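Local coordinates for hypothetical protein yycE (Bacillus subtilis, PDB 1TWU) that is of unknown function but is a putative glyoxalase or fosfomycin-resistance protein, at residues T19-E24 and D122-R127; L81-P86 and W126-M131. One frame throughout, in Å; residues are numbered along the deposited sequence.

From the N terminus the chain leaves strand 12-18, passes through 19-24 into helix 22-32, and builds the first four-stranded sheet before reaching strand 80-84. Contact 1 closes the longer loop, 98 residues apart at its nearest ends, when the turn ahead of the last strand comes back to the start of helix 22-32; it joins the N-terminal half to the C-terminal one. Contact 2 closes a shorter loop within the C-terminal half: it begins at 81-86, inside the loop of contact 1, and ends a few residues beyond it at 126-131, so the two cross. They share Trp126 and Arg127, one piece of chain whose turn meets the first half and whose strand completes the second sheet.

Contact 1. Residues T19-E24 and D122-R127; sequences TGQLDE and DPDGWR
Asp124 reaches across to Thr19 and Gln21 with one carboxylate oxygen for each. The Thr19 hydroxyl OG1 donates to Asp124 OD2 at 2.7 Å, on the syn lone pair, the two side chains crossing at about a right angle. Thr19 holds OG1 anti to its own backbone N (chi1 -174°), and OG1 also accepts from Gln21 N at 3.1 Å, an ST turn that leads into helix 22-32. A threonine suits this buried place because one small hydroxyl both shapes the turn and grips the acid. Gln21, at the N-cap position, runs its chain out extended beyond CG; its amide NE2 meets Asp124 OD1 tip to tip at 2.7 Å in a nearly straight hydrogen bond (N-H...O 172°). The oxygen lies in the amide plane but is itself approached from above the carboxylate plane.

This joins the two halves of a VOC-type fold, in which paired alpha-beta modules pack together: the start of helix 22-32 meets the turn between strands 117-121 and 127-131. That turn, type I from Asp122 to Gly125, is held from within by Asp122 OD1, which takes Asp124 N and Trp126 N from opposite faces of its carboxylate. Its Asp124 N bond makes an Asx turn, while Asp122 OD2 is bonded to Tyr29 OH. Gly125 closes the turn at positive phi, where a side chain would jam against the preceding carbonyl.

Packing is tight where the Pro123 ring lies against Glu24: its CB is 3.9 Å from Glu24 CB, and its CG 3.4 Å from Glu24 O. The loose, solvent side is at exposed Gly20, where a water takes over, accepting from Gly20 N at 2.8 Å and donating to Asp124 OD1 at 2.7 Å.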
# COMPACT_ATOMS: atom_id res chain seq x y z
N THR A 19 -7.38 7.47 9.35
CA THR A 19 -6.95 8.85 9.54
C THR A 19 -7.85 9.58 10.52
O THR A 19 -8.99 9.19 10.75
CB THR A 19 -6.95 9.66 8.19
OG1 THR A 19 -6.38 10.96 8.42
CG2 THR A 19 -8.37 9.83 7.64
N GLY A 20 -7.32 10.63 11.13
CA GLY A 20 -8.11 11.42 12.06
C GLY A 20 -8.38 12.77 11.41
O GLY A 20 -9.01 13.65 12.01
N GLN A 21 -7.90 12.96 10.19
CA GLN A 21 -8.09 14.21 9.47
C GLN A 21 -8.31 13.92 7.99
O GLN A 21 -7.44 14.18 7.16
CB GLN A 21 -6.86 15.11 9.68
CG GLN A 21 -5.53 14.46 9.31
CD GLN A 21 -4.35 15.38 9.54
OE1 GLN A 21 -4.50 16.60 9.61
NE2 GLN A 21 -3.16 14.80 9.66
N LEU A 22 -9.49 13.40 7.67
CA LEU A 22 -9.84 13.04 6.30
C LEU A 22 -9.88 14.23 5.34
O LEU A 22 -9.68 14.06 4.14
CB LEU A 22 -11.20 12.31 6.29
CG LEU A 22 -11.64 11.57 5.01
CD1 LEU A 22 -10.64 10.48 4.65
CD2 LEU A 22 -13.00 10.96 5.25
N ASP A 23 -10.13 15.42 5.85
CA ASP A 23 -10.15 16.58 4.97
C ASP A 23 -8.73 16.94 4.54
O ASP A 23 -8.51 17.32 3.39
CB ASP A 23 -10.81 17.77 5.67
CG ASP A 23 -12.31 17.58 5.83
OD1 ASP A 23 -12.98 17.21 4.84
OD2 ASP A 23 -12.81 17.82 6.95
N GLU A 24 -7.78 16.82 5.46
CA GLU A 24 -6.38 17.11 5.14
C GLU A 24 -5.87 16.10 4.12
O GLU A 24 -5.13 16.44 3.20
CB GLU A 24 -5.53 17.03 6.40
CG GLU A 24 -5.72 18.20 7.31
CD GLU A 24 -5.57 19.52 6.57
OE1 GLU A 24 -4.63 19.65 5.75
OE2 GLU A 24 -6.39 20.43 6.81
N ASP A 122 2.89 12.89 3.68
CA ASP A 122 1.49 13.24 3.50
C ASP A 122 1.02 13.77 4.86
O ASP A 122 1.79 13.75 5.82
CB ASP A 122 0.69 12.01 2.98
CG ASP A 122 0.22 11.07 4.08
OD1 ASP A 122 0.73 11.11 5.22
OD2 ASP A 122 -0.67 10.25 3.77
N PRO A 123 -0.22 14.27 4.96
CA PRO A 123 -0.71 14.79 6.24
C PRO A 123 -0.48 13.93 7.48
O PRO A 123 -0.34 14.46 8.59
CB PRO A 123 -2.20 15.03 5.96
CG PRO A 123 -2.21 15.36 4.51
CD PRO A 123 -1.27 14.34 3.93
N ASP A 124 -0.43 12.61 7.31
CA ASP A 124 -0.24 11.72 8.45
C ASP A 124 1.12 11.06 8.55
O ASP A 124 1.28 10.06 9.24
CB ASP A 124 -1.34 10.65 8.49
CG ASP A 124 -2.71 11.24 8.80
OD1 ASP A 124 -2.79 12.10 9.71
OD2 ASP A 124 -3.69 10.83 8.15
N GLY A 125 2.10 11.61 7.84
CA GLY A 125 3.45 11.09 7.92
C GLY A 125 3.83 9.92 7.04
O GLY A 125 4.90 9.34 7.22
N TRP A 126 2.96 9.55 6.11
CA TRP A 126 3.29 8.45 5.21
C TRP A 126 4.30 9.06 4.25
O TRP A 126 4.13 10.20 3.82
CB TRP A 126 2.04 7.98 4.46
CG TRP A 126 2.20 6.61 3.82
CD1 TRP A 126 3.16 5.67 4.12
CD2 TRP A 126 1.36 6.02 2.82
NE1 TRP A 126 2.96 4.54 3.37
CE2 TRP A 126 1.87 4.73 2.56
CE3 TRP A 126 0.23 6.46 2.12
CZ2 TRP A 126 1.28 3.86 1.63
CZ3 TRP A 126 -0.36 5.60 1.20
CH2 TRP A 126 0.17 4.32 0.97
N ARG A 127 5.37 8.33 3.94
CA ARG A 127 6.42 8.81 3.05
C ARG A 127 6.07 8.59 1.57
O ARG A 127 6.07 7.45 1.09
CB ARG A 127 7.76 8.12 3.37
CG ARG A 127 8.33 8.41 4.77
CD ARG A 127 8.77 9.85 4.91
NE ARG A 127 9.22 10.19 6.26
CZ ARG A 127 10.48 10.13 6.69
NH1 ARG A 127 11.45 9.72 5.89
NH2 ARG A 127 10.77 10.50 7.93
O HOH W 1 -4.67 11.58 11.52

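Contact 2. Residues L81-P86 and W126-M131; sequences LVFYVP and WRIVFM
Phe83 and Phe130 lie side by side on one face of two neighbouring parallel strands, within the mixed C-terminal sheet of this VOC-type fold. Their planes are only 17° apart but slid past each other, so the rings barely overlap and meet through Phe83 CD2 and Phe130 CE1, 3.7 Å apart. Ile128 CG2 fills in at the edge of the Phe83 ring. On the same face Leu81 CB sits over the six-membered ring of Trp126, 3.9 Å from the centroid, a CH-pi contact, with Leu81 CD2 close to Trp126 CZ3 and CH2. Flat rings and branched aliphatic groups suit this buried layer, which helix 88-100 covers at Phe130.

The other face pairs Val82 with Val129 and Tyr84 with Met131; Met131 CG lies 3.8 Å from Tyr84 CE1, and Trp113 of helix 111-114 touches all four side chains. Strand 80-84 is the outermost strand of the sheet within the chain, and an antiparallel ladder with a strand of the second subunit carries the sheet across the interface; Phe5 and Phe8 of the second subunit meet Phe83 edge-to-face.

Between the strands the backbone bonds alternate as parallel pairing requires, Leu81, Phe83 and Val85 bonding to Arg127, Val129 and Met131. Phe83 N to Val129 O is short and almost straight (2.7 Å, 176°). At the far end Val85 N donates to Met131 O at 2.8 Å, bent to 139°.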
# COMPACT_ATOMS: atom_id res chain seq x y z
N LEU A 81 5.39 4.84 -0.18
CA LEU A 81 4.49 4.70 -1.32
C LEU A 81 5.37 5.33 -2.39
O LEU A 81 5.58 6.54 -2.39
CB LEU A 81 3.20 5.51 -1.17
CG LEU A 81 2.37 5.55 -2.47
CD1 LEU A 81 2.08 4.13 -2.94
CD2 LEU A 81 1.07 6.30 -2.26
N VAL A 82 5.92 4.51 -3.27
CA VAL A 82 6.82 5.01 -4.30
C VAL A 82 6.22 5.15 -5.70
O VAL A 82 5.66 4.21 -6.26
CB VAL A 82 8.08 4.13 -4.41
CG1 VAL A 82 9.11 4.81 -5.30
CG2 VAL A 82 8.67 3.87 -3.03
N PHE A 83 6.36 6.35 -6.26
CA PHE A 83 5.89 6.64 -7.60
C PHE A 83 7.14 6.75 -8.47
O PHE A 83 7.97 7.63 -8.23
CB PHE A 83 5.15 7.97 -7.64
CG PHE A 83 3.75 7.91 -7.09
CD1 PHE A 83 2.73 7.26 -7.79
CD2 PHE A 83 3.43 8.54 -5.88
CE1 PHE A 83 1.43 7.23 -7.30
CE2 PHE A 83 2.13 8.52 -5.38
CZ PHE A 83 1.13 7.86 -6.09
N TYR A 84 7.29 5.87 -9.45
CA TYR A 84 8.44 5.91 -10.36
C TYR A 84 8.08 6.84 -11.51
O TYR A 84 7.31 6.49 -12.40
CB TYR A 84 8.75 4.50 -10.89
CG TYR A 84 9.42 3.64 -9.85
CD1 TYR A 84 10.78 3.79 -9.57
CD2 TYR A 84 8.68 2.74 -9.08
CE1 TYR A 84 11.39 3.07 -8.54
CE2 TYR A 84 9.28 2.01 -8.04
CZ TYR A 84 10.63 2.18 -7.78
OH TYR A 84 11.23 1.49 -6.75
N VAL A 85 8.63 8.06 -11.48
CA VAL A 85 8.34 9.04 -12.51
C VAL A 85 9.58 9.30 -13.34
O VAL A 85 10.37 10.19 -13.03
CB VAL A 85 7.88 10.38 -11.90
CG1 VAL A 85 7.33 11.27 -12.99
CG2 VAL A 85 6.84 10.13 -10.82
N PRO A 86 9.75 8.53 -14.43
CA PRO A 86 10.91 8.67 -15.32
C PRO A 86 11.14 10.07 -15.93
O PRO A 86 12.28 10.45 -16.20
CB PRO A 86 10.66 7.58 -16.37
CG PRO A 86 9.16 7.42 -16.36
CD PRO A 86 8.82 7.49 -14.91
N TRP A 126 2.96 9.55 6.11
CA TRP A 126 3.29 8.45 5.21
C TRP A 126 4.30 9.06 4.25
O TRP A 126 4.13 10.20 3.82
CB TRP A 126 2.04 7.98 4.46
CG TRP A 126 2.20 6.61 3.82
CD1 TRP A 126 3.16 5.67 4.12
CD2 TRP A 126 1.36 6.02 2.82
NE1 TRP A 126 2.96 4.54 3.37
CE2 TRP A 126 1.87 4.73 2.56
CE3 TRP A 126 0.23 6.46 2.12
CZ2 TRP A 126 1.28 3.86 1.63
CZ3 TRP A 126 -0.36 5.60 1.20
CH2 TRP A 126 0.17 4.32 0.97
N ARG A 127 5.37 8.33 3.94
CA ARG A 127 6.42 8.81 3.05
C ARG A 127 6.07 8.59 1.57
O ARG A 127 6.07 7.45 1.09
CB ARG A 127 7.76 8.12 3.37
CG ARG A 127 8.33 8.41 4.77
CD ARG A 127 8.77 9.85 4.91
NE ARG A 127 9.22 10.19 6.26
CZ ARG A 127 10.48 10.13 6.69
NH1 ARG A 127 11.45 9.72 5.89
NH2 ARG A 127 10.77 10.50 7.93
N ILE A 128 5.78 9.67 0.87
CA ILE A 128 5.45 9.59 -0.55
C ILE A 128 6.73 9.89 -1.34
O ILE A 128 7.24 11.02 -1.33
CB ILE A 128 4.32 10.59 -0.93
CG1 ILE A 128 3.19 10.53 0.11
CG2 ILE A 128 3.76 10.26 -2.31
CD1 ILE A 128 2.62 9.14 0.32
N VAL A 129 7.25 8.88 -2.02
CA VAL A 129 8.48 9.04 -2.78
C VAL A 129 8.26 9.12 -4.28
O VAL A 129 7.44 8.40 -4.86
CB VAL A 129 9.46 7.87 -2.47
CG1 VAL A 129 10.83 8.15 -3.10
CG2 VAL A 129 9.58 7.69 -0.97
N PHE A 130 8.99 10.02 -4.91
CA PHE A 130 8.94 10.20 -6.35
C PHE A 130 10.37 9.90 -6.83
O PHE A 130 11.29 10.70 -6.62
CB PHE A 130 8.52 11.64 -6.67
CG PHE A 130 7.16 11.98 -6.15
CD1 PHE A 130 6.02 11.76 -6.92
CD2 PHE A 130 7.00 12.47 -4.85
CE1 PHE A 130 4.74 12.01 -6.41
CE2 PHE A 130 5.74 12.73 -4.33
CZ PHE A 130 4.60 12.50 -5.11
N MET A 131 10.54 8.73 -7.43
CA MET A 131 11.85 8.29 -7.91
C MET A 131 11.98 8.47 -9.43
O MET A 131 11.12 8.04 -10.20
CB MET A 131 12.08 6.82 -7.52
CG MET A 131 13.45 6.25 -7.88
SD MET A 131 14.89 7.14 -7.23
CE MET A 131 14.60 7.06 -5.50